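Local coordinates for protein general negative regulator of transcription subunit 2 (Saccharomyces cerevisiae, PDB 4BY6) that forms part of the core of the CCR4-NOT complex, keeps that complex intact, and acts with it in transcriptional control and cytoplasmic mRNA deadenylation, at residues T111-F116 / K144-K149; N136-K141 / L162-S167. One frame throughout, in Å; residues are numbered along the deposited sequence.

Contact 1. Residues T111-F116 / K144-K149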
# COMPACT_ATOMS: atom_id res chain seq x y z
N THR E 111 -22.26 10.98 23.55
CA THR E 111 -22.89 9.93 22.75
C THR E 111 -24.05 10.47 21.90
O THR E 111 -24.18 10.11 20.71
CB THR E 111 -23.36 8.78 23.64
OG1 THR E 111 -22.19 8.13 24.15
CG2 THR E 111 -24.19 7.75 22.86
N LEU E 112 -24.84 11.38 22.47
CA LEU E 112 -25.93 12.04 21.74
C LEU E 112 -25.38 12.89 20.57
O LEU E 112 -25.94 12.89 19.46
CB LEU E 112 -26.74 12.93 22.68
CG LEU E 112 -27.33 12.34 23.96
CD1 LEU E 112 -27.92 13.47 24.78
CD2 LEU E 112 -28.38 11.31 23.62
N PHE E 113 -24.28 13.61 20.82
CA PHE E 113 -23.64 14.38 19.77
C PHE E 113 -23.24 13.46 18.61
O PHE E 113 -23.48 13.76 17.43
CB PHE E 113 -22.42 15.11 20.29
CG PHE E 113 -22.73 16.25 21.20
CD1 PHE E 113 -23.88 17.00 21.03
CD2 PHE E 113 -21.84 16.58 22.23
CE1 PHE E 113 -24.14 18.07 21.87
CE2 PHE E 113 -22.10 17.65 23.08
CZ PHE E 113 -23.25 18.39 22.92
N PHE E 114 -22.60 12.34 18.95
CA PHE E 114 -22.18 11.35 17.98
C PHE E 114 -23.34 10.90 17.09
O PHE E 114 -23.27 10.93 15.86
CB PHE E 114 -21.59 10.15 18.70
CG PHE E 114 -21.11 9.08 17.79
CD1 PHE E 114 -19.78 9.05 17.38
CD2 PHE E 114 -21.98 8.09 17.34
CE1 PHE E 114 -19.31 8.06 16.53
CE2 PHE E 114 -21.53 7.08 16.48
CZ PHE E 114 -20.19 7.06 16.07
N LEU E 115 -24.42 10.45 17.74
CA LEU E 115 -25.61 10.05 17.00
C LEU E 115 -26.18 11.17 16.13
O LEU E 115 -26.47 10.96 14.95
CB LEU E 115 -26.67 9.57 17.98
CG LEU E 115 -26.34 8.22 18.59
CD1 LEU E 115 -27.31 7.94 19.73
CD2 LEU E 115 -26.41 7.13 17.49
N PHE E 116 -26.33 12.36 16.71
CA PHE E 116 -26.88 13.52 16.02
C PHE E 116 -26.08 13.88 14.75
O PHE E 116 -26.64 14.32 13.75
CB PHE E 116 -26.94 14.72 16.96
CG PHE E 116 -27.31 16.02 16.30
CD1 PHE E 116 -28.63 16.39 16.17
CD2 PHE E 116 -26.32 16.87 15.81
CE1 PHE E 116 -28.98 17.60 15.56
CE2 PHE E 116 -26.65 18.09 15.21
CZ PHE E 116 -27.99 18.45 15.09
N LYS E 144 -23.86 24.92 12.76
CA LYS E 144 -24.19 23.50 12.94
C LYS E 144 -23.36 22.94 14.09
O LYS E 144 -22.62 21.97 13.95
CB LYS E 144 -24.00 22.73 11.65
CG LYS E 144 -24.62 23.52 10.48
CD LYS E 144 -25.29 22.65 9.44
CE LYS E 144 -26.27 23.48 8.64
NZ LYS E 144 -27.22 22.65 7.82
N ALA E 145 -23.48 23.60 15.22
CA ALA E 145 -22.72 23.24 16.38
C ALA E 145 -23.56 23.50 17.62
O ALA E 145 -24.31 24.47 17.65
CB ALA E 145 -21.46 24.02 16.44
N TRP E 146 -23.44 22.63 18.63
CA TRP E 146 -24.18 22.82 19.88
C TRP E 146 -23.38 23.65 20.90
O TRP E 146 -22.16 23.48 21.05
CB TRP E 146 -24.53 21.48 20.52
CG TRP E 146 -25.50 20.62 19.77
CD1 TRP E 146 -25.23 19.76 18.75
CD2 TRP E 146 -26.90 20.51 20.02
NE1 TRP E 146 -26.38 19.13 18.34
CE2 TRP E 146 -27.42 19.57 19.11
CE3 TRP E 146 -27.77 21.13 20.92
CZ2 TRP E 146 -28.76 19.23 19.07
CZ3 TRP E 146 -29.09 20.79 20.89
CH2 TRP E 146 -29.58 19.85 19.97
N LEU E 147 -24.09 24.51 21.62
CA LEU E 147 -23.47 25.31 22.67
C LEU E 147 -24.32 25.28 23.90
O LEU E 147 -25.52 25.08 23.81
CB LEU E 147 -23.28 26.76 22.21
CG LEU E 147 -24.55 27.41 21.68
CD1 LEU E 147 -25.34 28.06 22.77
CD2 LEU E 147 -24.12 28.46 20.72
N THR E 148 -23.71 25.51 25.06
CA THR E 148 -24.52 25.67 26.26
C THR E 148 -23.89 26.69 27.16
O THR E 148 -22.69 26.91 27.09
CB THR E 148 -24.76 24.33 27.02
OG1 THR E 148 -25.43 24.61 28.25
CG2 THR E 148 -23.46 23.63 27.33
N LYS E 149 -24.70 27.33 27.99
CA LYS E 149 -24.23 28.38 28.88
C LYS E 149 -23.09 27.93 29.79
O LYS E 149 -23.10 26.81 30.31
CB LYS E 149 -25.40 28.91 29.71
CG LYS E 149 -25.02 29.79 30.88
CD LYS E 149 -26.26 30.35 31.60
CE LYS E 149 -25.86 31.07 32.90
NZ LYS E 149 -26.96 31.88 33.51
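Trp-146 of strand 145-149 reaches the helix 109-118 and meets two phenylalanines one helical turn apart, Phe-113 and Phe-116. Its indole gives a different side to each. The edge that carries NE1 is directed at the face of Phe-116. NE1 lies 3.3 Å from Phe-116 CE2, over the ring but offset toward its rim. The two planes stand at 75°, so this is an edge-to-face pair. Farther along the same indole edge, Trp-146 CZ2 comes 3.9 Å from Phe-116 CE1. Phe-113 instead puts its CE1 corner over one face of the indole. Its CE1 sits 3.6 Å from Trp-146 CG and also touches Trp-146 CB at 3.7 Å. These planes meet obliquely, at 39°. A chi1 of 172° turns CG of Phe-116 away from the backbone N, and the ring extends from the helix toward the strand. With an alanine here in place of Phe-116, the NE1 edge of Trp-146 would probably lose the ring face it points at, and a gap is likely to open between helix and strand. Tyr-139 adds a further ring against both Trp-146 and Phe-116, and Phe-171 stacks on Phe-113. An aromatic side chain of another protein chain also meets Phe-116 edge-to-face. The contact is a buried aromatic cluster that joins a helix to the antiparallel sheet of the NOT2/NOT3/NOT5 C-terminal domain.

Contact 2. Residues N136-K141 / L162-S167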
# COMPACT_ATOMS: atom_id res chain seq x y z
N ASN E 136 -30.41 21.47 28.34
CA ASN E 136 -30.06 22.88 28.20
C ASN E 136 -28.89 23.15 27.21
O ASN E 136 -28.13 24.11 27.38
CB ASN E 136 -29.76 23.48 29.57
CG ASN E 136 -29.91 24.98 29.57
OD1 ASN E 136 -30.73 25.51 28.83
ND2 ASN E 136 -29.10 25.67 30.38
N TRP E 137 -28.75 22.30 26.20
CA TRP E 137 -27.91 22.60 25.05
C TRP E 137 -28.77 23.31 24.02
O TRP E 137 -29.94 22.97 23.86
CB TRP E 137 -27.30 21.34 24.44
CG TRP E 137 -26.20 20.77 25.22
CD1 TRP E 137 -26.30 19.86 26.24
CD2 TRP E 137 -24.81 21.06 25.07
NE1 TRP E 137 -25.05 19.57 26.73
CE2 TRP E 137 -24.12 20.29 26.03
CE3 TRP E 137 -24.08 21.89 24.22
CZ2 TRP E 137 -22.72 20.32 26.15
CZ3 TRP E 137 -22.70 21.93 24.35
CH2 TRP E 137 -22.03 21.15 25.31
N ARG E 138 -28.20 24.26 23.31
CA ARG E 138 -28.91 24.89 22.21
C ARG E 138 -28.13 24.66 20.92
O ARG E 138 -26.89 24.63 20.92
CB ARG E 138 -29.10 26.37 22.48
CG ARG E 138 -30.23 26.70 23.45
CD ARG E 138 -29.70 27.60 24.59
NE ARG E 138 -30.01 29.04 24.50
CZ ARG E 138 -29.46 29.96 25.29
NH1 ARG E 138 -28.57 29.60 26.22
NH2 ARG E 138 -29.78 31.26 25.17
N TYR E 139 -28.85 24.45 19.82
CA TYR E 139 -28.21 24.16 18.53
C TYR E 139 -28.08 25.40 17.62
O TYR E 139 -29.07 26.03 17.27
CB TYR E 139 -29.00 23.07 17.80
CG TYR E 139 -28.46 22.75 16.44
CD1 TYR E 139 -27.27 22.04 16.29
CD2 TYR E 139 -29.13 23.14 15.29
CE1 TYR E 139 -26.76 21.75 15.06
CE2 TYR E 139 -28.63 22.84 14.05
CZ TYR E 139 -27.45 22.15 13.93
OH TYR E 139 -26.96 21.85 12.68
N HIS E 140 -26.85 25.74 17.25
CA HIS E 140 -26.61 26.87 16.35
C HIS E 140 -26.81 26.48 14.90
O HIS E 140 -26.12 25.58 14.39
CB HIS E 140 -25.21 27.42 16.56
CG HIS E 140 -25.00 28.78 15.97
ND1 HIS E 140 -24.53 28.97 14.68
CD2 HIS E 140 -25.21 30.01 16.48
CE1 HIS E 140 -24.45 30.27 14.44
NE2 HIS E 140 -24.86 30.92 15.51
N LYS E 141 -27.73 27.17 14.23
CA LYS E 141 -28.17 26.80 12.88
C LYS E 141 -27.11 26.92 11.79
O LYS E 141 -26.98 26.02 10.95
CB LYS E 141 -29.36 27.65 12.48
CG LYS E 141 -30.58 27.46 13.34
CD LYS E 141 -31.53 28.57 13.00
CE LYS E 141 -32.76 28.55 13.84
NZ LYS E 141 -33.52 29.78 13.50
N LEU E 162 -32.20 41.24 20.39
CA LEU E 162 -32.04 40.22 19.36
C LEU E 162 -30.83 39.32 19.61
O LEU E 162 -30.64 38.29 18.94
CB LEU E 162 -31.95 40.88 17.99
CG LEU E 162 -33.12 41.79 17.65
CD1 LEU E 162 -32.86 42.42 16.29
CD2 LEU E 162 -34.43 41.01 17.67
N SER E 163 -30.04 39.69 20.61
CA SER E 163 -28.84 38.94 20.93
C SER E 163 -28.48 39.06 22.40
O SER E 163 -29.00 39.92 23.12
CB SER E 163 -27.67 39.43 20.07
OG SER E 163 -27.46 40.82 20.29
N GLU E 164 -27.58 38.19 22.85
CA GLU E 164 -27.04 38.30 24.20
C GLU E 164 -25.56 38.05 24.12
O GLU E 164 -25.09 37.31 23.25
CB GLU E 164 -27.71 37.32 25.16
CG GLU E 164 -27.49 35.87 24.81
CD GLU E 164 -28.20 34.92 25.75
OE1 GLU E 164 -29.31 35.26 26.21
OE2 GLU E 164 -27.66 33.81 25.99
N ARG E 165 -24.82 38.66 25.03
CA ARG E 165 -23.39 38.44 25.08
C ARG E 165 -23.09 37.64 26.32
O ARG E 165 -23.51 38.01 27.42
CB ARG E 165 -22.64 39.77 25.05
CG ARG E 165 -21.21 39.60 24.71
CD ARG E 165 -20.43 40.84 25.01
NE ARG E 165 -19.07 40.48 25.35
CZ ARG E 165 -18.13 41.36 25.68
NH1 ARG E 165 -18.40 42.66 25.69
NH2 ARG E 165 -16.92 40.92 25.99
N GLY E 166 -22.40 36.53 26.16
CA GLY E 166 -22.15 35.66 27.30
C GLY E 166 -21.07 34.63 27.10
O GLY E 166 -20.44 34.57 26.05
N SER E 167 -20.86 33.81 28.12
CA SER E 167 -19.86 32.75 28.06
C SER E 167 -20.53 31.41 27.78
O SER E 167 -21.51 31.05 28.42
CB SER E 167 -19.06 32.70 29.35
OG SER E 167 -18.11 31.67 29.27
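Arg-138 and Glu-164 approach from opposite directions and form a salt bridge. Arg-138 NH2 lies 3.4 Å from Glu-164 OE2. The hydrogen bond within the bridge is weak, with an N-H...O angle of 146°. Only one nitrogen and one oxygen make this bond. The carboxylate oxygen is near the guanidinium plane, at its edge, but the two planes stand 83° apart. The pair therefore lacks the flat, two-pronged form of an arginine-carboxylate bridge. The other oxygen, Glu-164 OE1, stays 4.2 Å from Arg-138 NH2.

The arginine bends on its way to the acid, at chi2 (127°) and chi3. Glu-164 has CG between its backbone N and carbonyl carbon, and is extended beyond CG, which sends the carboxylate across to strand 138-140. Tyrosine hydroxyls hold both of its oxygens. Tyr-187 OH bonds to OE1 and is the stronger polar partner of this side chain. Tyr-168 OH bonds to OE2, the same oxygen that meets the arginine.

Farther out, the backbones fix both residues. Arg-138 pairs with Leu-147 of strand 145-149, and Glu-164 pairs with Leu-185 of strand 177-186. Arg-138 also packs on Ile-190 near the C-terminus and on Arg-133 of helix 123-134. Two residues before Arg-138, Asn-136 has a positive phi and is the C-prime residue of the Schellman motif that ends helix 123-134.

The acid is buried, while the arginine is partly exposed. The two tyrosine bonds and the nearby positive charge are likely to stabilise the carboxylate in its ionised form. The long, angled bond suggests that the arginine contributes mainly through its charge and the tyrosines set the position of the acid.

Overall arrangement
Contact 1 and contact 2 lie about 13 Å apart, centre to centre, and share one antiparallel sheet. Their segments alternate along the chain: 111-116, 136-141, 144-149, then 162-167. Strand 145-149 is the link, since it pairs with strand 138-140 and also with strand 163-172. Ala-145 O lies 2.9 Å from His-140 N, a probable hydrogen bond that joins the two contacts directly. Contact 1 ties helix 109-118 to the sheet by aromatic packing. Contact 2 bridges by charge two strands that are not paired with each other, both being neighbours of strand 145-149. Together they connect helix and strands of the NOT2/NOT3/NOT5 C-terminal region, which also touches another protein chain near both contacts.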